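Local coordinates for protein NeuRonal IgCAM-5 (Caenorhabditis elegans, PDB 6ON6) that probably serves as a neuronal cell-surface adhesion receptor, pairing with another copy of itself through its first immunoglobulin domain, at residues T7-M13 against F26-N31; H36-K42 against Y91-T97; L50-E54 against Y63-R68. All blocks are in the same frame, centred on the assembly; numbering follows the deposited sequence.

Contact 1: residues T7-M13 against F26-N31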
loop_
_atom_site.group_PDB
_atom_site.type_symbol
_atom_site.label_atom_id
_atom_site.label_comp_id
_atom_site.label_asym_id
_atom_site.label_seq_id
_atom_site.Cartn_x
_atom_site.Cartn_y
_atom_site.Cartn_z
ATOM N N THR A 7 -18.055 6.220 -1.331
ATOM C CA THR A 7 -18.454 4.953 -1.912
ATOM C C THR A 7 -17.777 4.837 -3.274
ATOM O O THR A 7 -17.420 5.832 -3.903
ATOM C CB THR A 7 -20.001 4.843 -2.018
ATOM O OG1 THR A 7 -20.499 6.001 -2.695
ATOM C CG2 THR A 7 -20.641 4.701 -0.623
ATOM N N ILE A 8 -17.672 3.619 -3.751
ATOM C CA ILE A 8 -17.039 3.394 -5.043
ATOM C C ILE A 8 -18.116 3.040 -6.057
ATOM O O ILE A 8 -18.869 2.068 -5.873
ATOM C CB ILE A 8 -15.926 2.347 -4.955
ATOM C CG1 ILE A 8 -14.758 2.906 -4.125
ATOM C CG2 ILE A 8 -15.462 1.999 -6.338
ATOM C CD1 ILE A 8 -13.695 1.879 -3.738
ATOM N N GLN A 9 -18.252 3.887 -7.077
ATOM C CA GLN A 9 -19.321 3.726 -8.044
ATOM C C GLN A 9 -19.050 2.513 -8.900
ATOM O O GLN A 9 -17.895 2.254 -9.263
ATOM C CB GLN A 9 -19.325 4.945 -8.942
ATOM C CG GLN A 9 -20.299 4.844 -10.096
ATOM C CD GLN A 9 -20.573 6.193 -10.672
ATOM O OE1 GLN A 9 -20.804 7.145 -9.941
ATOM N NE2 GLN A 9 -20.473 6.308 -11.977
ATOM N N GLN A 10 -20.024 1.815 -9.263
ATOM C CA GLN A 10 -19.798 0.651 -10.088
ATOM C C GLN A 10 -20.295 0.869 -11.508
ATOM O O GLN A 10 -21.358 1.461 -11.702
ATOM C CB GLN A 10 -20.481 -0.580 -9.499
ATOM C CG GLN A 10 -19.838 -1.052 -8.215
ATOM C CD GLN A 10 -18.364 -1.471 -8.384
ATOM O OE1 GLN A 10 -17.922 -1.863 -9.472
ATOM N NE2 GLN A 10 -17.596 -1.382 -7.297
ATOM N N PRO A 11 -19.582 0.376 -12.531
ATOM C CA PRO A 11 -18.377 -0.446 -12.434
ATOM C C PRO A 11 -17.117 0.368 -12.144
ATOM O O PRO A 11 -16.903 1.428 -12.729
ATOM C CB PRO A 11 -18.264 -1.046 -13.837
ATOM C CG PRO A 11 -18.883 -0.047 -14.721
ATOM C CD PRO A 11 -20.016 0.539 -13.921
ATOM N N SER A 12 -16.315 -0.131 -11.212
ATOM C CA SER A 12 -14.973 0.361 -10.913
ATOM C C SER A 12 -14.070 -0.857 -10.803
ATOM O O SER A 12 -14.525 -1.936 -10.440
ATOM C CB SER A 12 -14.851 1.158 -9.591
ATOM O OG SER A 12 -15.266 2.524 -9.722
ATOM N N MET A 13 -12.783 -0.697 -11.158
ATOM C CA MET A 13 -11.797 -1.775 -11.004
ATOM C C MET A 13 -12.290 -3.056 -11.680
ATOM O O MET A 13 -12.259 -4.150 -11.111
ATOM C CB MET A 13 -11.425 -1.987 -9.547
ATOM C CG MET A 13 -10.959 -0.716 -8.842
ATOM S SD MET A 13 -9.503 0.016 -9.626
ATOM C CE MET A 13 -8.240 -1.177 -9.296
ATOM N N PHE A 26 -7.083 0.583 -14.942
ATOM C CA PHE A 26 -8.059 0.294 -13.877
ATOM C C PHE A 26 -8.581 1.634 -13.409
ATOM O O PHE A 26 -7.814 2.528 -13.059
ATOM C CB PHE A 26 -7.396 -0.487 -12.713
ATOM C CG PHE A 26 -7.110 -1.928 -13.046
ATOM C CD1 PHE A 26 -8.120 -2.876 -12.931
ATOM C CD2 PHE A 26 -5.855 -2.348 -13.478
ATOM C CE1 PHE A 26 -7.899 -4.189 -13.239
ATOM C CE2 PHE A 26 -5.653 -3.658 -13.802
ATOM C CZ PHE A 26 -6.650 -4.593 -13.667
ATOM N N THR A 27 -9.908 1.781 -13.389
ATOM C CA THR A 27 -10.526 3.046 -12.970
ATOM C C THR A 27 -11.305 2.880 -11.666
ATOM O O THR A 27 -12.122 1.957 -11.528
ATOM C CB THR A 27 -11.454 3.598 -14.060
ATOM O OG1 THR A 27 -10.713 3.755 -15.274
ATOM C CG2 THR A 27 -12.086 4.974 -13.632
ATOM N N CYS A 28 -11.026 3.749 -10.711
ATOM C CA CYS A 28 -11.740 3.795 -9.441
ATOM C C CYS A 28 -12.523 5.100 -9.403
ATOM O O CYS A 28 -11.926 6.184 -9.372
ATOM C CB CYS A 28 -10.712 3.781 -8.328
ATOM S SG CYS A 28 -11.359 3.621 -6.672
ATOM N N ILE A 29 -13.849 5.006 -9.390
ATOM C CA ILE A 29 -14.697 6.191 -9.398
ATOM C C ILE A 29 -15.272 6.340 -7.998
ATOM O O ILE A 29 -15.908 5.418 -7.479
ATOM C CB ILE A 29 -15.815 6.070 -10.444
ATOM C CG1 ILE A 29 -15.191 5.867 -11.847
ATOM C CG2 ILE A 29 -16.716 7.325 -10.382
ATOM C CD1 ILE A 29 -16.173 5.631 -12.994
ATOM N N VAL A 30 -14.925 7.424 -7.334
ATOM C CA VAL A 30 -15.256 7.551 -5.930
ATOM C C VAL A 30 -16.267 8.659 -5.786
ATOM O O VAL A 30 -15.995 9.807 -6.162
ATOM C CB VAL A 30 -14.031 7.831 -5.061
ATOM C CG1 VAL A 30 -14.504 7.786 -3.598
ATOM C CG2 VAL A 30 -12.892 6.848 -5.353
ATOM N N ASN A 31 -17.427 8.320 -5.208
ATOM C CA ASN A 31 -18.451 9.291 -4.854
ATOM C C ASN A 31 -18.237 9.680 -3.401
ATOM O O ASN A 31 -17.892 8.835 -2.561
ATOM C CB ASN A 31 -19.852 8.704 -5.062
ATOM C CG ASN A 31 -20.161 8.497 -6.529
ATOM O OD1 ASN A 31 -19.662 9.241 -7.378
ATOM N ND2 ASN A 31 -20.910 7.452 -6.843
HETATM O O HOH W 1 -21.997 5.356 -4.836
#
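Phe26 is met by the end of Met13. The Met13 chain bends at both chi2 (-60°) and chi3 (-68°), and this brings CE to 3.6 Å from Phe26 CB; the two side chains cross at about a right angle. At Thr27 the backbone takes over: Met13 N gives its hydrogen to Thr27 O at 2.8 Å. Cys28 lies on the core side. Its SG has Ile8 CD1 at 4.1 Å, while its CB faces the sulfur of Met13. Ile29 is bound at both backbone ends. Its N donates to Ser12 OG at 2.9 Å, a nearly straight bond (166°). The same hydroxyl donates to Gln9 O at 2.7 Å, so Ser12 stands in for a backbone acceptor where segment 7-13 leaves its strand. Ile29 O accepts Gln9 N, and Ile29 CG2 packs on Gln9 CB. Val30 pairs with Ile8, both side chains on the core face, and its CG1 rests 3.5 Å from Thr7 O. Asn31 forms a two-way backbone pair with Thr7. Its ND2 also reaches Gln9 OE1 at 3.1 Å, in the carbonyl plane and on a lone pair. A water joins that ND2 to Thr7 OG1. This is the short first strand of an immunoglobulin sandwich on strand 24-31. The loop over Gln10 and Pro11, with a cis peptide bond before the proline, carries the chain toward the other sheet. Strand 75-80 flanks strand 24-31 on its other edge, while Ile8, Met13 and Val30 pack inward on strand 89-95, and Ile8 and Met13 also reach strand 101-110.

Contact 2: residues H36-K42 against Y91-T97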
loop_
_atom_site.group_PDB
_atom_site.type_symbol
_atom_site.label_atom_id
_atom_site.label_comp_id
_atom_site.label_asym_id
_atom_site.label_seq_id
_atom_site.Cartn_x
_atom_site.Cartn_y
_atom_site.Cartn_z
ATOM N N HIS A 36 -10.866 12.267 2.112
ATOM C CA HIS A 36 -10.232 10.974 2.227
ATOM C C HIS A 36 -9.192 10.768 1.130
ATOM O O HIS A 36 -9.176 11.455 0.106
ATOM C CB HIS A 36 -11.282 9.878 2.225
ATOM C CG HIS A 36 -12.053 9.799 3.501
ATOM N ND1 HIS A 36 -13.248 10.460 3.697
ATOM C CD2 HIS A 36 -11.790 9.143 4.655
ATOM C CE1 HIS A 36 -13.688 10.204 4.914
ATOM N NE2 HIS A 36 -12.828 9.404 5.514
ATOM N N MET A 37 -8.289 9.833 1.386
ATOM C CA MET A 37 -7.180 9.518 0.485
ATOM C C MET A 37 -7.456 8.226 -0.268
ATOM O O MET A 37 -7.976 7.266 0.308
ATOM C CB MET A 37 -5.909 9.325 1.311
ATOM C CG MET A 37 -5.436 10.570 1.996
ATOM S SD MET A 37 -4.682 11.705 0.825
ATOM C CE MET A 37 -6.005 12.869 0.552
ATOM N N VAL A 38 -7.012 8.180 -1.531
ATOM C CA VAL A 38 -7.135 7.013 -2.404
ATOM C C VAL A 38 -5.746 6.425 -2.617
ATOM O O VAL A 38 -4.801 7.153 -2.951
ATOM C CB VAL A 38 -7.713 7.395 -3.777
ATOM C CG1 VAL A 38 -7.780 6.200 -4.695
ATOM C CG2 VAL A 38 -9.113 7.960 -3.630
ATOM N N ALA A 39 -5.634 5.112 -2.466
ATOM C CA ALA A 39 -4.375 4.423 -2.749
ATOM C C ALA A 39 -4.654 3.260 -3.687
ATOM O O ALA A 39 -5.681 2.605 -3.575
ATOM C CB ALA A 39 -3.705 3.925 -1.453
ATOM N N PHE A 40 -3.747 2.996 -4.627
ATOM C CA PHE A 40 -3.833 1.801 -5.466
ATOM C C PHE A 40 -2.747 0.829 -5.036
ATOM O O PHE A 40 -1.608 1.232 -4.806
ATOM C CB PHE A 40 -3.601 2.112 -6.945
ATOM C CG PHE A 40 -4.792 2.719 -7.615
ATOM C CD1 PHE A 40 -5.640 1.959 -8.407
ATOM C CD2 PHE A 40 -5.059 4.062 -7.476
ATOM C CE1 PHE A 40 -6.761 2.533 -9.024
ATOM C CE2 PHE A 40 -6.176 4.631 -8.094
ATOM C CZ PHE A 40 -6.976 3.864 -8.904
ATOM N N VAL A 41 -3.104 -0.445 -4.916
ATOM C CA VAL A 41 -2.169 -1.452 -4.425
ATOM C C VAL A 41 -2.287 -2.690 -5.314
ATOM O O VAL A 41 -3.338 -2.966 -5.888
ATOM C CB VAL A 41 -2.493 -1.746 -2.941
ATOM C CG1 VAL A 41 -1.626 -2.784 -2.390
ATOM C CG2 VAL A 41 -2.339 -0.501 -2.076
ATOM N N LYS A 42 -1.185 -3.411 -5.490
ATOM C CA LYS A 42 -1.215 -4.713 -6.140
ATOM C C LYS A 42 -1.079 -5.782 -5.071
ATOM O O LYS A 42 -0.139 -5.729 -4.259
ATOM C CB LYS A 42 -0.052 -4.886 -7.122
ATOM C CG LYS A 42 -0.346 -6.052 -8.041
ATOM C CD LYS A 42 0.836 -6.544 -8.758
ATOM C CE LYS A 42 0.434 -7.784 -9.500
ATOM N NZ LYS A 42 1.630 -8.390 -10.059
ATOM N N TYR A 91 -5.522 -5.921 -8.546
ATOM C CA TYR A 91 -5.252 -4.514 -8.314
ATOM C C TYR A 91 -6.424 -3.980 -7.532
ATOM O O TYR A 91 -7.583 -4.231 -7.898
ATOM C CB TYR A 91 -5.120 -3.751 -9.642
ATOM C CG TYR A 91 -3.847 -4.177 -10.386
ATOM C CD1 TYR A 91 -3.808 -5.385 -11.066
ATOM C CD2 TYR A 91 -2.660 -3.419 -10.323
ATOM C CE1 TYR A 91 -2.622 -5.821 -11.724
ATOM C CE2 TYR A 91 -1.512 -3.854 -10.990
ATOM C CZ TYR A 91 -1.530 -5.028 -11.640
ATOM O OH TYR A 91 -0.353 -5.384 -12.249
ATOM N N SER A 92 -6.146 -3.228 -6.487
ATOM C CA SER A 92 -7.242 -2.699 -5.698
ATOM C C SER A 92 -7.088 -1.190 -5.505
ATOM O O SER A 92 -5.982 -0.652 -5.448
ATOM C CB SER A 92 -7.366 -3.527 -4.411
ATOM O OG SER A 92 -6.330 -3.182 -3.542
ATOM N N CYS A 93 -8.205 -0.471 -5.445
ATOM C CA CYS A 93 -8.129 0.902 -4.981
ATOM C C CYS A 93 -8.778 0.917 -3.615
ATOM O O CYS A 93 -9.765 0.215 -3.389
ATOM C CB CYS A 93 -8.770 1.936 -5.924
ATOM S SG CYS A 93 -10.471 1.981 -5.884
ATOM N N GLN A 94 -8.187 1.653 -2.701
ATOM C CA GLN A 94 -8.671 1.660 -1.333
ATOM C C GLN A 94 -8.694 3.081 -0.799
ATOM O O GLN A 94 -7.842 3.898 -1.159
ATOM C CB GLN A 94 -7.892 0.665 -0.492
ATOM C CG GLN A 94 -6.511 1.004 -0.275
ATOM C CD GLN A 94 -5.754 -0.170 0.367
ATOM O OE1 GLN A 94 -5.627 -1.249 -0.223
ATOM N NE2 GLN A 94 -5.321 0.017 1.592
ATOM N N ILE A 95 -9.757 3.401 -0.028
ATOM C CA ILE A 95 -9.942 4.723 0.543
ATOM C C ILE A 95 -9.874 4.601 2.047
ATOM O O ILE A 95 -10.343 3.602 2.597
ATOM C CB ILE A 95 -11.338 5.238 0.168
ATOM C CG1 ILE A 95 -11.606 4.994 -1.326
ATOM C CG2 ILE A 95 -11.416 6.693 0.477
ATOM C CD1 ILE A 95 -13.079 5.090 -1.715
ATOM N N ASN A 96 -9.219 5.574 2.699
ATOM C CA ASN A 96 -8.972 5.513 4.148
ATOM C C ASN A 96 -10.171 5.873 4.999
ATOM O O ASN A 96 -10.041 6.608 5.981
ATOM C CB ASN A 96 -7.772 6.351 4.575
ATOM C CG ASN A 96 -7.953 7.802 4.286
ATOM O OD1 ASN A 96 -8.901 8.195 3.592
ATOM N ND2 ASN A 96 -7.063 8.624 4.824
ATOM N N THR A 97 -11.311 5.327 4.636
ATOM C CA THR A 97 -12.476 5.439 5.490
ATOM C C THR A 97 -12.400 4.414 6.602
ATOM O O THR A 97 -11.582 3.480 6.603
ATOM C CB THR A 97 -13.715 5.176 4.661
ATOM O OG1 THR A 97 -13.577 3.927 3.962
ATOM C CG2 THR A 97 -13.939 6.313 3.682
#
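Asn96 OD1 accepts the backbone N of Met37 at 2.8 Å. The hydrogen bond is nearly straight (165°), but the donor stands above the carbonyl plane. CB and CD2 of His36 also lie against this oxygen, each at 3.2 Å. With chi1 at 62°, Asn96 turns its amide back to Met37, and its ND2 bonds to Phe57 O of the second subunit. Met37 O takes Asn96 N. Beside them Thr97 CG2 sits over one face of the His36 ring, 3.8 Å from its centroid. Further along, Ala39 with Gln94 and Val41 with Ser92 are hydrogen-bonded antiparallel pairs. These are the central strands of the larger sheet of an immunoglobulin domain. Ala39, Val41 and Gln94 point to its outer face, where they pack on Leu49 and Pro47 of the second subunit. Phe40 and Cys93 point into the core. Cys93 CB covers one face of the Phe40 ring, 3.9 Å from its centroid, and its sulfur carries the disulfide to Cys28. At the far end the extended Lys42 chain crosses the Tyr91 ring obliquely. Its CG lies over the face, 4.0 Å from the centroid, and NZ goes on to a salt bridge with Asp44. Tyr91 OH binds Asp87 O.

Contact 3: residues L50-E54 against Y63-R68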
loop_
_atom_site.group_PDB
_atom_site.type_symbol
_atom_site.label_atom_id
_atom_site.label_comp_id
_atom_site.label_asym_id
_atom_site.label_seq_id
_atom_site.Cartn_x
_atom_site.Cartn_y
_atom_site.Cartn_z
ATOM N N LEU A 50 1.170 1.165 -5.320
ATOM C CA LEU A 50 1.341 1.705 -6.661
ATOM C C LEU A 50 1.133 3.209 -6.726
ATOM O O LEU A 50 1.838 3.881 -7.491
ATOM C CB LEU A 50 0.391 1.017 -7.646
ATOM C CG LEU A 50 0.471 -0.499 -7.687
ATOM C CD1 LEU A 50 -0.548 -1.068 -8.652
ATOM C CD2 LEU A 50 1.867 -0.939 -8.107
ATOM N N SER A 51 0.231 3.763 -5.912
ATOM C CA SER A 51 0.027 5.205 -5.890
ATOM C C SER A 51 -0.618 5.573 -4.576
ATOM O O SER A 51 -1.284 4.746 -3.956
ATOM C CB SER A 51 -0.852 5.704 -7.038
ATOM O OG SER A 51 -2.177 5.173 -6.923
ATOM N N PHE A 52 -0.397 6.816 -4.160
ATOM C CA PHE A 52 -1.010 7.371 -2.961
ATOM C C PHE A 52 -1.499 8.770 -3.286
ATOM O O PHE A 52 -0.727 9.593 -3.783
ATOM C CB PHE A 52 -0.006 7.438 -1.803
ATOM C CG PHE A 52 -0.610 7.988 -0.554
ATOM C CD1 PHE A 52 -1.423 7.206 0.252
ATOM C CD2 PHE A 52 -0.433 9.311 -0.220
ATOM C CE1 PHE A 52 -2.017 7.725 1.386
ATOM C CE2 PHE A 52 -1.038 9.838 0.917
ATOM C CZ PHE A 52 -1.827 9.044 1.717
ATOM N N ASP A 53 -2.772 9.046 -3.001
ATOM C CA ASP A 53 -3.314 10.358 -3.334
ATOM C C ASP A 53 -3.039 10.621 -4.818
ATOM O O ASP A 53 -3.412 9.797 -5.659
ATOM C CB ASP A 53 -2.733 11.406 -2.367
ATOM C CG ASP A 53 -3.480 12.734 -2.384
ATOM O OD1 ASP A 53 -4.637 12.788 -2.856
ATOM O OD2 ASP A 53 -2.882 13.736 -1.923
ATOM N N GLU A 54 -2.334 11.695 -5.167
ATOM C CA GLU A 54 -2.233 12.091 -6.568
ATOM C C GLU A 54 -0.946 11.683 -7.256
ATOM O O GLU A 54 -0.731 12.072 -8.413
ATOM C CB GLU A 54 -2.461 13.591 -6.713
ATOM C CG GLU A 54 -3.887 13.943 -6.360
ATOM C CD GLU A 54 -4.173 15.397 -6.455
ATOM O OE1 GLU A 54 -3.461 16.104 -7.204
ATOM O OE2 GLU A 54 -5.109 15.829 -5.763
ATOM N N TYR A 63 3.766 2.958 -14.458
ATOM C CA TYR A 63 2.438 3.211 -13.930
ATOM C C TYR A 63 2.198 4.684 -14.115
ATOM O O TYR A 63 3.092 5.515 -13.873
ATOM C CB TYR A 63 2.445 2.969 -12.458
ATOM C CG TYR A 63 2.749 1.561 -12.114
ATOM C CD1 TYR A 63 1.842 0.554 -12.392
ATOM C CD2 TYR A 63 3.959 1.228 -11.547
ATOM C CE1 TYR A 63 2.134 -0.753 -12.098
ATOM C CE2 TYR A 63 4.251 -0.050 -11.234
ATOM C CZ TYR A 63 3.339 -1.044 -11.500
ATOM O OH TYR A 63 3.671 -2.329 -11.186
ATOM N N GLU A 64 0.997 4.998 -14.549
ATOM C CA GLU A 64 0.582 6.369 -14.652
ATOM C C GLU A 64 -0.682 6.500 -13.837
ATOM O O GLU A 64 -1.489 5.572 -13.745
ATOM C CB GLU A 64 0.345 6.793 -16.109
ATOM C CG GLU A 64 1.550 6.584 -17.013
ATOM C CD GLU A 64 1.334 7.132 -18.408
ATOM O OE1 GLU A 64 0.191 7.546 -18.698
ATOM O OE2 GLU A 64 2.311 7.169 -19.200
ATOM N N LEU A 65 -0.833 7.644 -13.222
ATOM C CA LEU A 65 -2.040 7.918 -12.474
ATOM C C LEU A 65 -2.594 9.234 -12.960
ATOM O O LEU A 65 -1.864 10.227 -13.032
ATOM C CB LEU A 65 -1.774 8.007 -10.976
ATOM C CG LEU A 65 -2.989 8.381 -10.139
ATOM C CD1 LEU A 65 -3.952 7.223 -10.112
ATOM C CD2 LEU A 65 -2.497 8.726 -8.766
ATOM N N LYS A 66 -3.874 9.224 -13.321
ATOM C CA LYS A 66 -4.605 10.444 -13.624
ATOM C C LYS A 66 -5.598 10.620 -12.499
ATOM O O LYS A 66 -6.677 10.014 -12.511
ATOM C CB LYS A 66 -5.292 10.358 -14.984
ATOM C CG LYS A 66 -4.261 10.393 -16.096
ATOM C CD LYS A 66 -4.888 10.462 -17.467
ATOM C CE LYS A 66 -5.676 9.195 -17.803
ATOM N NZ LYS A 66 -4.747 8.096 -18.245
ATOM N N PRO A 67 -5.235 11.362 -11.463
ATOM C CA PRO A 67 -6.073 11.444 -10.272
ATOM C C PRO A 67 -7.082 12.544 -10.497
ATOM O O PRO A 67 -6.788 13.550 -11.149
ATOM C CB PRO A 67 -5.072 11.877 -9.196
ATOM C CG PRO A 67 -4.079 12.680 -9.906
ATOM C CD PRO A 67 -3.934 12.030 -11.287
ATOM N N ARG A 68 -8.292 12.323 -9.979
ATOM C CA ARG A 68 -9.304 13.369 -9.880
ATOM C C ARG A 68 -9.679 13.899 -11.253
ATOM O O ARG A 68 -9.734 15.108 -11.452
ATOM C CB ARG A 68 -8.863 14.540 -8.989
ATOM C CG ARG A 68 -8.647 14.232 -7.543
ATOM C CD ARG A 68 -8.310 15.493 -6.758
ATOM N NE ARG A 68 -7.950 15.144 -5.396
ATOM C CZ ARG A 68 -8.827 14.889 -4.436
ATOM N NH1 ARG A 68 -10.128 14.960 -4.690
ATOM N NH2 ARG A 68 -8.400 14.561 -3.222
HETATM O O HOH W 2 -0.257 11.682 -11.028
#
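Leu50 and Tyr63 begin the apolar part. CD2 of Leu50 lies over one face of the Tyr63 ring, 4.1 Å from its centroid and shifted toward the hydroxyl end. Leu65 CG is trans to the backbone N (chi1 176°), which carries CD2 over Ser51 CB and the turn after strand 50-52. That methyl comes 3.4 Å from Asp53 O. Pro67 meets the aliphatic part of Glu54, with CG of the proline 3.7 Å from CB of the glutamate. Water supplies a polar link: one molecule donates to Glu54 O at 2.7 Å and to Leu65 O. The charged part is at the end. Arg68 NE forms a salt bridge with Glu54 OE2 at 2.9 Å. OE2 lies near the guanidinium plane; NE meets it on the anti side, tilted out of the carboxylate plane, and the bond is bent (141°). Asp53 OD1 is 4.2 Å from Arg68 NH2, too far for a salt bridge, though the opposite charges probably attract weakly. Replacing Arg68 with an alanine would probably leave Glu54 without its charge partner and let its carboxylate swing. The segments belong to different sheets of the sandwich, and Leu50 and Ser51 form a classic beta bulge opposite Phe40. The chemistry implies a join made by apolar contacts, with one water and one ion pair near the exposed Glu54, where solvent would probably weaken the charge attraction.

From the N terminus, contact 1 comes first. It closes a short loop that holds strand 16-19 and sets the first strand on the edge of the four-stranded sheet. Contact 2 opens later and closes the longest loop of the three, between neighbouring strands of the six-stranded sheet. Contact 3 is nested inside that loop and ties strand 48-52 across to strand 63-69, an outermost strand of the other sheet. Contacts 1 and 2 lie in series, yet the Cys28-Cys93 disulfide joins them through the core. Contacts 2 and 3 share backbone bonds between strand 38-42 and the chain at 50-53. Contacts 1 and 3 do not touch; their nearest atoms are about 7 Å apart.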